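Local structure of gamma-glutamyltranspeptidase (Streptomyces lincolnensis, 6J3A) at residues Pro275-Gln285 and Ala312-Asp322; Pro327-Tyr336 and Pro354-Ala362. The protein probably acts on gamma-glutamyl or related amide substrates as an LmbA-like gamma-glutamyltranspeptidase of the Ntn-hydrolase superfamily. One frame throughout, in Å; residues are numbered along the deposited sequence.

How the contacts relate
Both contacts belong to one largely helical region on the same side of the chain's centre, and their own centres lie about 12 Å apart. They come in series: contact 1 pairs the start of helix 280-288 with the end of helix 299-319, and only after it closes does contact 2 begin, joining helix 328-331 and the start of helix 334-341 to the loop 354-362. Contact 1 is buried, its centre about 15 Å from that of the chain; contact 2, at about 26 Å, is only partly buried. Asp315 ties them together, its OD2 probably accepting a hydrogen bond from Tyr336 OH and its OD1 one from Gly355 N, so the end of helix 299-319 touches both.

Contact 1: Pro275-Gln285 and Ala312-Asp322; sequences PWSQGPVLLQQ and AMADREAWYGD
Helices 280-285 and 312-319 run roughly antiparallel, 140° between their directions and 9.2 Å between their axes at closest approach, while Gly321 N donates to Pro275 O between the loop before the first and the loop after the second. This helix-helix packing lies in the gamma-glutamyltranspeptidase fold of the Ntn class, the incoming turn being capped by Ser277 OG, which accepts from Gly279 N. Tyr320, just past its helix, reaches across to helix 280-285. With CG anti to the carbonyl carbon (chi1 -67°), its ring swings in between Pro275 CB over one face and Arg316 CA over the other, both offset toward the rim. At the ring edge Tyr320 OH donates to Gln284 OE1 at 2.7 Å. The extended Gln284 spends its other amide atom on Asp315: NE2 lies 3.0 Å from Asp315 OD2, which sits in the plane of the Gln284 amide, receives the bond on its anti lone pair and also meets Tyr336. With an alanine at Gln284, the buried Tyr320 hydroxyl would probably lose its acceptor and Asp315 OD2 one of its donors. Farther along, Val281 CG2 packs 3.7 Å from Ala312 CB and 3.8 Å from Met313 SD. Arg316 sends its guanidinium on to a salt bridge with Asp504, and Met313 CE lies over one face of that group, offset toward the rim, 3.3 Å above its plane.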
loop_
_atom_site.group_PDB
_atom_site.type_symbol
_atom_site.label_atom_id
_atom_site.label_comp_id
_atom_site.label_asym_id
_atom_site.label_seq_id
_atom_site.Cartn_x
_atom_site.Cartn_y
_atom_site.Cartn_z
ATOM N N PRO A 275 -17.232 -22.965 18.291
ATOM C CA PRO A 275 -16.809 -24.210 17.610
ATOM C C PRO A 275 -17.700 -24.706 16.464
ATOM O O PRO A 275 -17.365 -25.715 15.833
ATOM C CB PRO A 275 -16.761 -25.234 18.745
ATOM C CG PRO A 275 -17.734 -24.723 19.754
ATOM C CD PRO A 275 -17.966 -23.249 19.536
ATOM N N TRP A 276 -18.811 -24.015 16.195
ATOM C CA TRP A 276 -19.489 -24.108 14.880
ATOM C C TRP A 276 -18.593 -23.599 13.720
ATOM O O TRP A 276 -18.850 -23.902 12.551
ATOM C CB TRP A 276 -20.853 -23.382 14.874
ATOM C CG TRP A 276 -20.778 -21.948 15.284
ATOM C CD1 TRP A 276 -20.979 -21.458 16.534
ATOM C CD2 TRP A 276 -20.460 -20.820 14.454
ATOM N NE1 TRP A 276 -20.802 -20.092 16.548
ATOM C CE2 TRP A 276 -20.484 -19.673 15.284
ATOM C CE3 TRP A 276 -20.161 -20.661 13.090
ATOM C CZ2 TRP A 276 -20.224 -18.383 14.798
ATOM C CZ3 TRP A 276 -19.896 -19.368 12.603
ATOM C CH2 TRP A 276 -19.935 -18.251 13.458
ATOM N N SER A 277 -17.579 -22.798 14.045
ATOM C CA SER A 277 -16.464 -22.533 13.146
ATOM C C SER A 277 -15.269 -23.395 13.557
ATOM O O SER A 277 -15.298 -24.034 14.599
ATOM C CB SER A 277 -16.093 -21.052 13.207
ATOM O OG SER A 277 -15.343 -20.763 14.379
ATOM N N GLN A 278 -14.207 -23.386 12.758
ATOM C CA GLN A 278 -12.911 -23.932 13.208
ATOM C C GLN A 278 -12.169 -22.993 14.176
ATOM O O GLN A 278 -11.071 -23.331 14.642
ATOM C CB GLN A 278 -11.988 -24.255 12.019
ATOM C CG GLN A 278 -11.463 -23.044 11.235
ATOM C CD GLN A 278 -10.336 -23.377 10.260
ATOM O OE1 GLN A 278 -10.220 -22.753 9.212
ATOM N NE2 GLN A 278 -9.486 -24.342 10.611
ATOM N N GLY A 279 -12.743 -21.820 14.451
ATOM C CA GLY A 279 -12.095 -20.766 15.241
ATOM C C GLY A 279 -11.298 -21.236 16.439
ATOM O O GLY A 279 -10.105 -20.916 16.572
ATOM N N PRO A 280 -11.944 -22.021 17.311
ATOM C CA PRO A 280 -11.295 -22.558 18.498
ATOM C C PRO A 280 -10.033 -23.402 18.303
ATOM O O PRO A 280 -9.293 -23.578 19.267
ATOM C CB PRO A 280 -12.404 -23.384 19.128
ATOM C CG PRO A 280 -13.638 -22.624 18.785
ATOM C CD PRO A 280 -13.401 -22.243 17.357
ATOM N N VAL A 281 -9.771 -23.889 17.090
ATOM C CA VAL A 281 -8.580 -24.696 16.835
ATOM C C VAL A 281 -7.277 -23.893 16.985
ATOM O O VAL A 281 -6.227 -24.469 17.299
ATOM C CB VAL A 281 -8.656 -25.416 15.465
ATOM C CG1 VAL A 281 -8.154 -24.547 14.315
ATOM C CG2 VAL A 281 -7.867 -26.716 15.509
ATOM N N LEU A 282 -7.353 -22.578 16.750
ATOM C CA LEU A 282 -6.248 -21.649 17.046
ATOM C C LEU A 282 -5.999 -21.618 18.555
ATOM O O LEU A 282 -4.863 -21.767 19.018
ATOM C CB LEU A 282 -6.561 -20.228 16.531
ATOM C CG LEU A 282 -5.369 -19.246 16.425
ATOM C CD1 LEU A 282 -5.587 -18.189 15.343
ATOM C CD2 LEU A 282 -5.027 -18.569 17.756
ATOM N N LEU A 283 -7.084 -21.437 19.306
ATOM C CA LEU A 283 -7.038 -21.413 20.761
ATOM C C LEU A 283 -6.469 -22.739 21.323
ATOM O O LEU A 283 -5.646 -22.721 22.235
ATOM C CB LEU A 283 -8.429 -21.092 21.345
ATOM C CG LEU A 283 -9.200 -19.862 20.823
ATOM C CD1 LEU A 283 -10.555 -19.662 21.490
ATOM C CD2 LEU A 283 -8.375 -18.616 21.028
ATOM N N GLN A 284 -6.879 -23.873 20.757
ATOM C CA GLN A 284 -6.344 -25.187 21.167
ATOM C C GLN A 284 -4.850 -25.311 20.907
ATOM O O GLN A 284 -4.128 -25.923 21.688
ATOM C CB GLN A 284 -7.084 -26.335 20.472
ATOM C CG GLN A 284 -8.437 -26.653 21.098
ATOM C CD GLN A 284 -8.913 -28.064 20.843
ATOM O OE1 GLN A 284 -10.013 -28.263 20.337
ATOM N NE2 GLN A 284 -8.089 -29.057 21.195
ATOM N N GLN A 285 -4.393 -24.720 19.812
ATOM C CA GLN A 285 -2.964 -24.689 19.510
ATOM C C GLN A 285 -2.151 -23.895 20.540
ATOM O O GLN A 285 -1.023 -24.273 20.867
ATOM C CB GLN A 285 -2.731 -24.153 18.102
ATOM C CG GLN A 285 -3.088 -25.159 17.019
ATOM C CD GLN A 285 -3.041 -24.548 15.632
ATOM O OE1 GLN A 285 -1.995 -24.516 14.999
ATOM N NE2 GLN A 285 -4.178 -24.057 15.160
ATOM N N ALA A 312 -4.447 -30.461 17.428
ATOM C CA ALA A 312 -5.603 -29.563 17.560
ATOM C C ALA A 312 -6.613 -29.812 16.448
ATOM O O ALA A 312 -7.810 -29.742 16.688
ATOM C CB ALA A 312 -5.175 -28.104 17.578
ATOM N N MET A 313 -6.128 -30.111 15.244
ATOM C CA MET A 313 -6.997 -30.393 14.093
ATOM C C MET A 313 -7.784 -31.690 14.255
ATOM O O MET A 313 -8.948 -31.782 13.875
ATOM C CB MET A 313 -6.171 -30.434 12.806
ATOM C CG MET A 313 -5.726 -29.061 12.328
ATOM S SD MET A 313 -7.070 -27.889 11.993
ATOM C CE MET A 313 -6.958 -27.783 10.217
ATOM N N ALA A 314 -7.131 -32.688 14.826
ATOM C CA ALA A 314 -7.765 -33.953 15.174
ATOM C C ALA A 314 -8.960 -33.734 16.077
ATOM O O ALA A 314 -10.016 -34.335 15.883
ATOM C CB ALA A 314 -6.756 -34.859 15.861
ATOM N N ASP A 315 -8.768 -32.872 17.067
ATOM C CA ASP A 315 -9.829 -32.514 18.007
ATOM C C ASP A 315 -10.924 -31.733 17.295
ATOM O O ASP A 315 -12.097 -31.950 17.559
ATOM C CB ASP A 315 -9.277 -31.714 19.200
ATOM C CG ASP A 315 -8.760 -32.607 20.344
ATOM O OD1 ASP A 315 -8.965 -33.849 20.321
ATOM O OD2 ASP A 315 -8.157 -32.039 21.294
ATOM N N ARG A 316 -10.532 -30.840 16.384
ATOM C CA ARG A 316 -11.478 -30.140 15.508
ATOM C C ARG A 316 -12.409 -31.108 14.755
ATOM O O ARG A 316 -13.631 -30.951 14.761
ATOM C CB ARG A 316 -10.734 -29.265 14.511
ATOM C CG ARG A 316 -11.648 -28.419 13.635
ATOM C CD ARG A 316 -10.925 -27.851 12.431
ATOM N NE ARG A 316 -10.866 -28.798 11.313
ATOM C CZ ARG A 316 -10.530 -28.492 10.060
ATOM N NH1 ARG A 316 -10.514 -29.441 9.129
ATOM N NH2 ARG A 316 -10.232 -27.244 9.718
ATOM N N GLU A 317 -11.806 -32.099 14.110
ATOM C CA GLU A 317 -12.547 -33.100 13.345
ATOM C C GLU A 317 -13.471 -33.961 14.205
ATOM O O GLU A 317 -14.621 -34.223 13.838
ATOM C CB GLU A 317 -11.574 -34.022 12.606
ATOM C CG GLU A 317 -12.251 -34.962 11.615
ATOM C CD GLU A 317 -13.123 -34.214 10.626
ATOM O OE1 GLU A 317 -12.627 -33.242 10.021
ATOM O OE2 GLU A 317 -14.306 -34.567 10.476
ATOM N N ALA A 318 -12.935 -34.424 15.326
ATOM C CA ALA A 318 -13.676 -35.264 16.271
ATOM C C ALA A 318 -14.808 -34.544 16.989
ATOM O O ALA A 318 -15.881 -35.112 17.160
ATOM C CB ALA A 318 -12.723 -35.857 17.297
ATOM N N TRP A 319 -14.562 -33.308 17.411
ATOM C CA TRP A 319 -15.436 -32.631 18.372
ATOM C C TRP A 319 -16.218 -31.428 17.848
ATOM O O TRP A 319 -17.263 -31.101 18.413
ATOM C CB TRP A 319 -14.631 -32.254 19.627
ATOM C CG TRP A 319 -14.011 -33.468 20.268
ATOM C CD1 TRP A 319 -12.684 -33.787 20.330
ATOM C CD2 TRP A 319 -14.710 -34.546 20.882
ATOM N NE1 TRP A 319 -12.513 -34.988 20.967
ATOM C CE2 TRP A 319 -13.744 -35.481 21.309
ATOM C CE3 TRP A 319 -16.070 -34.812 21.120
ATOM C CZ2 TRP A 319 -14.091 -36.666 21.964
ATOM C CZ3 TRP A 319 -16.419 -35.985 21.761
ATOM C CH2 TRP A 319 -15.431 -36.900 22.181
ATOM N N TYR A 320 -15.748 -30.776 16.779
ATOM C CA TYR A 320 -16.355 -29.492 16.361
ATOM C C TYR A 320 -17.540 -29.703 15.449
ATOM O O TYR A 320 -17.622 -30.688 14.713
ATOM C CB TYR A 320 -15.371 -28.556 15.661
ATOM C CG TYR A 320 -14.248 -27.985 16.509
ATOM C CD1 TYR A 320 -13.736 -28.662 17.627
ATOM C CD2 TYR A 320 -13.644 -26.778 16.149
ATOM C CE1 TYR A 320 -12.681 -28.144 18.360
ATOM C CE2 TYR A 320 -12.585 -26.257 16.879
ATOM C CZ TYR A 320 -12.105 -26.947 17.982
ATOM O OH TYR A 320 -11.059 -26.433 18.714
ATOM N N GLY A 321 -18.442 -28.732 15.490
ATOM C CA GLY A 321 -19.662 -28.775 14.703
ATOM C C GLY A 321 -20.783 -28.035 15.395
ATOM O O GLY A 321 -20.576 -27.389 16.424
ATOM N N ASP A 322 -21.972 -28.120 14.805
ATOM C CA ASP A 322 -23.180 -27.512 15.373
ATOM C C ASP A 322 -24.346 -28.496 15.547
ATOM O O ASP A 322 -25.449 -28.071 15.898
ATOM C CB ASP A 322 -23.628 -26.342 14.496
ATOM C CG ASP A 322 -24.542 -25.370 15.224
ATOM O OD1 ASP A 322 -24.302 -25.075 16.421
ATOM O OD2 ASP A 322 -25.494 -24.876 14.579
#

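Contact 2: Pro327-Tyr336 and Pro354-Ala362; sequences PLDELLSAEY and PGSPGGRTA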
loop_
_atom_site.group_PDB
_atom_site.type_symbol
_atom_site.label_atom_id
_atom_site.label_comp_id
_atom_site.label_asym_id
_atom_site.label_seq_id
_atom_site.Cartn_x
_atom_site.Cartn_y
_atom_site.Cartn_z
ATOM N N PRO A 327 -17.236 -29.905 23.862
ATOM C CA PRO A 327 -16.638 -29.764 25.170
ATOM C C PRO A 327 -15.418 -28.851 25.062
ATOM O O PRO A 327 -14.273 -29.289 25.195
ATOM C CB PRO A 327 -16.277 -31.207 25.523
ATOM C CG PRO A 327 -15.872 -31.791 24.220
ATOM C CD PRO A 327 -16.682 -31.081 23.161
ATOM N N LEU A 328 -15.688 -27.571 24.838
ATOM C CA LEU A 328 -14.640 -26.589 24.577
ATOM C C LEU A 328 -13.795 -26.273 25.817
ATOM O O LEU A 328 -12.566 -26.293 25.752
ATOM C CB LEU A 328 -15.270 -25.310 24.022
ATOM C CG LEU A 328 -14.328 -24.223 23.514
ATOM C CD1 LEU A 328 -13.502 -24.714 22.339
ATOM C CD2 LEU A 328 -15.130 -22.989 23.137
ATOM N N ASP A 329 -14.470 -25.979 26.927
ATOM C CA ASP A 329 -13.817 -25.708 28.223
ATOM C C ASP A 329 -12.778 -26.763 28.557
ATOM O O ASP A 329 -11.659 -26.440 28.935
ATOM C CB ASP A 329 -14.835 -25.675 29.360
ATOM C CG ASP A 329 -15.885 -24.600 29.181
ATOM O OD1 ASP A 329 -15.634 -23.603 28.466
ATOM O OD2 ASP A 329 -16.978 -24.767 29.763
ATOM N N GLU A 330 -13.166 -28.023 28.400
ATOM C CA GLU A 330 -12.281 -29.159 28.664
ATOM C C GLU A 330 -11.113 -29.249 27.677
ATOM O O GLU A 330 -9.982 -29.523 28.076
ATOM C CB GLU A 330 -13.102 -30.461 28.712
ATOM C CG GLU A 330 -13.968 -30.543 29.970
ATOM C CD GLU A 330 -15.159 -31.475 29.854
ATOM O OE1 GLU A 330 -16.301 -30.979 29.882
ATOM O OE2 GLU A 330 -14.965 -32.697 29.745
ATOM N N LEU A 331 -11.396 -28.984 26.405
ATOM C CA LEU A 331 -10.382 -28.947 25.346
ATOM C C LEU A 331 -9.324 -27.847 25.530
ATOM O O LEU A 331 -8.184 -28.005 25.090
ATOM C CB LEU A 331 -11.073 -28.804 23.988
ATOM C CG LEU A 331 -11.822 -30.064 23.525
ATOM C CD1 LEU A 331 -12.867 -29.714 22.474
ATOM C CD2 LEU A 331 -10.874 -31.129 22.992
ATOM N N LEU A 332 -9.705 -26.751 26.187
ATOM C CA LEU A 332 -8.778 -25.673 26.577
ATOM C C LEU A 332 -8.339 -25.677 28.054
ATOM O O LEU A 332 -7.666 -24.747 28.505
ATOM C CB LEU A 332 -9.416 -24.319 26.273
ATOM C CG LEU A 332 -9.950 -24.137 24.856
ATOM C CD1 LEU A 332 -10.677 -22.801 24.771
ATOM C CD2 LEU A 332 -8.836 -24.252 23.815
ATOM N N SER A 333 -8.704 -26.706 28.811
ATOM C CA SER A 333 -8.290 -26.796 30.208
ATOM C C SER A 333 -6.821 -27.189 30.263
ATOM O O SER A 333 -6.298 -27.849 29.355
ATOM C CB SER A 333 -9.136 -27.807 30.979
ATOM O OG SER A 333 -8.833 -29.133 30.584
ATOM N N ALA A 334 -6.166 -26.772 31.336
ATOM C CA ALA A 334 -4.748 -27.055 31.533
ATOM C C ALA A 334 -4.512 -28.553 31.708
ATOM O O ALA A 334 -3.559 -29.123 31.161
ATOM C CB ALA A 334 -4.243 -26.304 32.750
ATOM N N GLU A 335 -5.388 -29.160 32.510
ATOM C CA GLU A 335 -5.436 -30.619 32.752
ATOM C C GLU A 335 -5.321 -31.434 31.443
ATOM O O GLU A 335 -4.389 -32.235 31.271
ATOM C CB GLU A 335 -6.715 -30.950 33.582
ATOM C CG GLU A 335 -7.404 -32.311 33.392
ATOM C CD GLU A 335 -6.634 -33.499 33.971
ATOM O OE1 GLU A 335 -5.373 -33.539 33.882
ATOM O OE2 GLU A 335 -7.310 -34.410 34.517
ATOM N N TYR A 336 -6.247 -31.171 30.523
ATOM C CA TYR A 336 -6.329 -31.864 29.229
ATOM C C TYR A 336 -5.063 -31.685 28.375
ATOM O O TYR A 336 -4.491 -32.654 27.847
ATOM C CB TYR A 336 -7.558 -31.342 28.481
ATOM C CG TYR A 336 -7.762 -31.906 27.097
ATOM C CD1 TYR A 336 -8.119 -33.232 26.912
ATOM C CD2 TYR A 336 -7.612 -31.103 25.973
ATOM C CE1 TYR A 336 -8.311 -33.748 25.646
ATOM C CE2 TYR A 336 -7.799 -31.606 24.704
ATOM C CZ TYR A 336 -8.165 -32.929 24.547
ATOM O OH TYR A 336 -8.353 -33.443 23.288
ATOM N N PRO A 354 -7.193 -37.719 17.828
ATOM C CA PRO A 354 -8.053 -36.887 18.661
ATOM C C PRO A 354 -8.019 -37.363 20.097
ATOM O O PRO A 354 -7.822 -38.550 20.353
ATOM C CB PRO A 354 -9.452 -37.097 18.069
ATOM C CG PRO A 354 -9.383 -38.387 17.332
ATOM C CD PRO A 354 -7.945 -38.799 17.172
ATOM N N GLY A 355 -8.213 -36.435 21.019
ATOM C CA GLY A 355 -8.175 -36.749 22.432
ATOM C C GLY A 355 -9.543 -37.023 23.008
ATOM O O GLY A 355 -10.550 -37.064 22.287
ATOM N N SER A 356 -9.540 -37.179 24.331
ATOM C CA SER A 356 -10.694 -37.586 25.114
ATOM C C SER A 356 -11.083 -36.564 26.205
ATOM O O SER A 356 -10.976 -36.859 27.404
ATOM C CB SER A 356 -10.422 -38.970 25.725
ATOM O OG SER A 356 -10.736 -39.983 24.787
ATOM N N PRO A 357 -11.567 -35.369 25.792
ATOM C CA PRO A 357 -12.056 -34.376 26.765
ATOM C C PRO A 357 -13.101 -34.945 27.723
ATOM O O PRO A 357 -14.162 -35.389 27.279
ATOM C CB PRO A 357 -12.692 -33.288 25.883
ATOM C CG PRO A 357 -12.925 -33.933 24.563
ATOM C CD PRO A 357 -11.799 -34.915 24.407
ATOM N N GLY A 358 -12.777 -34.942 29.014
ATOM C CA GLY A 358 -13.682 -35.419 30.065
ATOM C C GLY A 358 -13.931 -36.912 30.059
ATOM O O GLY A 358 -14.970 -37.371 30.540
ATOM N N GLY A 359 -12.982 -37.663 29.503
ATOM C CA GLY A 359 -13.138 -39.102 29.300
ATOM C C GLY A 359 -13.991 -39.538 28.107
ATOM O O GLY A 359 -14.096 -40.741 27.846
ATOM N N ARG A 360 -14.586 -38.588 27.374
ATOM C CA ARG A 360 -15.455 -38.910 26.235
ATOM C C ARG A 360 -14.661 -39.592 25.122
ATOM O O ARG A 360 -13.522 -39.213 24.851
ATOM C CB ARG A 360 -16.151 -37.657 25.697
ATOM C CG ARG A 360 -17.299 -37.165 26.563
ATOM C CD ARG A 360 -18.116 -36.069 25.867
ATOM N NE ARG A 360 -18.572 -35.049 26.814
ATOM C CZ ARG A 360 -17.774 -34.187 27.455
ATOM N NH1 ARG A 360 -18.295 -33.307 28.300
ATOM N NH2 ARG A 360 -16.454 -34.195 27.271
ATOM N N THR A 361 -15.259 -40.616 24.512
ATOM C CA THR A 361 -14.628 -41.360 23.425
ATOM C C THR A 361 -14.897 -40.613 22.129
ATOM O O THR A 361 -16.038 -40.224 21.850
ATOM C CB THR A 361 -15.184 -42.791 23.289
ATOM O OG1 THR A 361 -15.226 -43.422 24.575
ATOM C CG2 THR A 361 -14.312 -43.630 22.337
ATOM N N ALA A 362 -13.839 -40.435 21.343
ATOM C CA ALA A 362 -13.903 -39.717 20.081
ATOM C C ALA A 362 -14.560 -40.582 19.010
ATOM O O ALA A 362 -14.116 -41.712 18.756
ATOM C CB ALA A 362 -12.501 -39.323 19.649
#
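Pro357 pushes its ring in among Pro327, Leu331 and Tyr336, a loop-on-helix packing in a partly exposed part of this Ntn-type gamma-glutamyltranspeptidase fold. The two proline rings cross at a slant, CG of Pro327 3.7 Å from CG of Pro357. Leu331 also slants across, bringing CD2 within 3.8 Å of that same Pro357 CG. Tyr336 instead lies alongside, pointing the same way as Pro357, with Tyr336 CE1 3.9 Å from Pro357 CD. With CG anti to the backbone N (chi1 177°), the tyrosine ring extends toward the loop and meets Ser356 N at its edge, and its hydroxyl goes on to Asp315 of helix 299-319. Gly355 CA lies 3.4 Å from Tyr336 OH, leaving little room for a side chain. On the more exposed side, Glu330 and Arg360 cross at about a right angle in a salt bridge, carboxylate and guanidinium planes 36° apart. Arg360 NH2 approaches Glu330 OE2 from above the carboxylate plane at 3.3 Å, while NH1 makes a weak but nearly straight bond to OE1. Arg360 also lays one face of its guanidinium against Pro327, whose CB is 3.5 Å from Arg360 NH2.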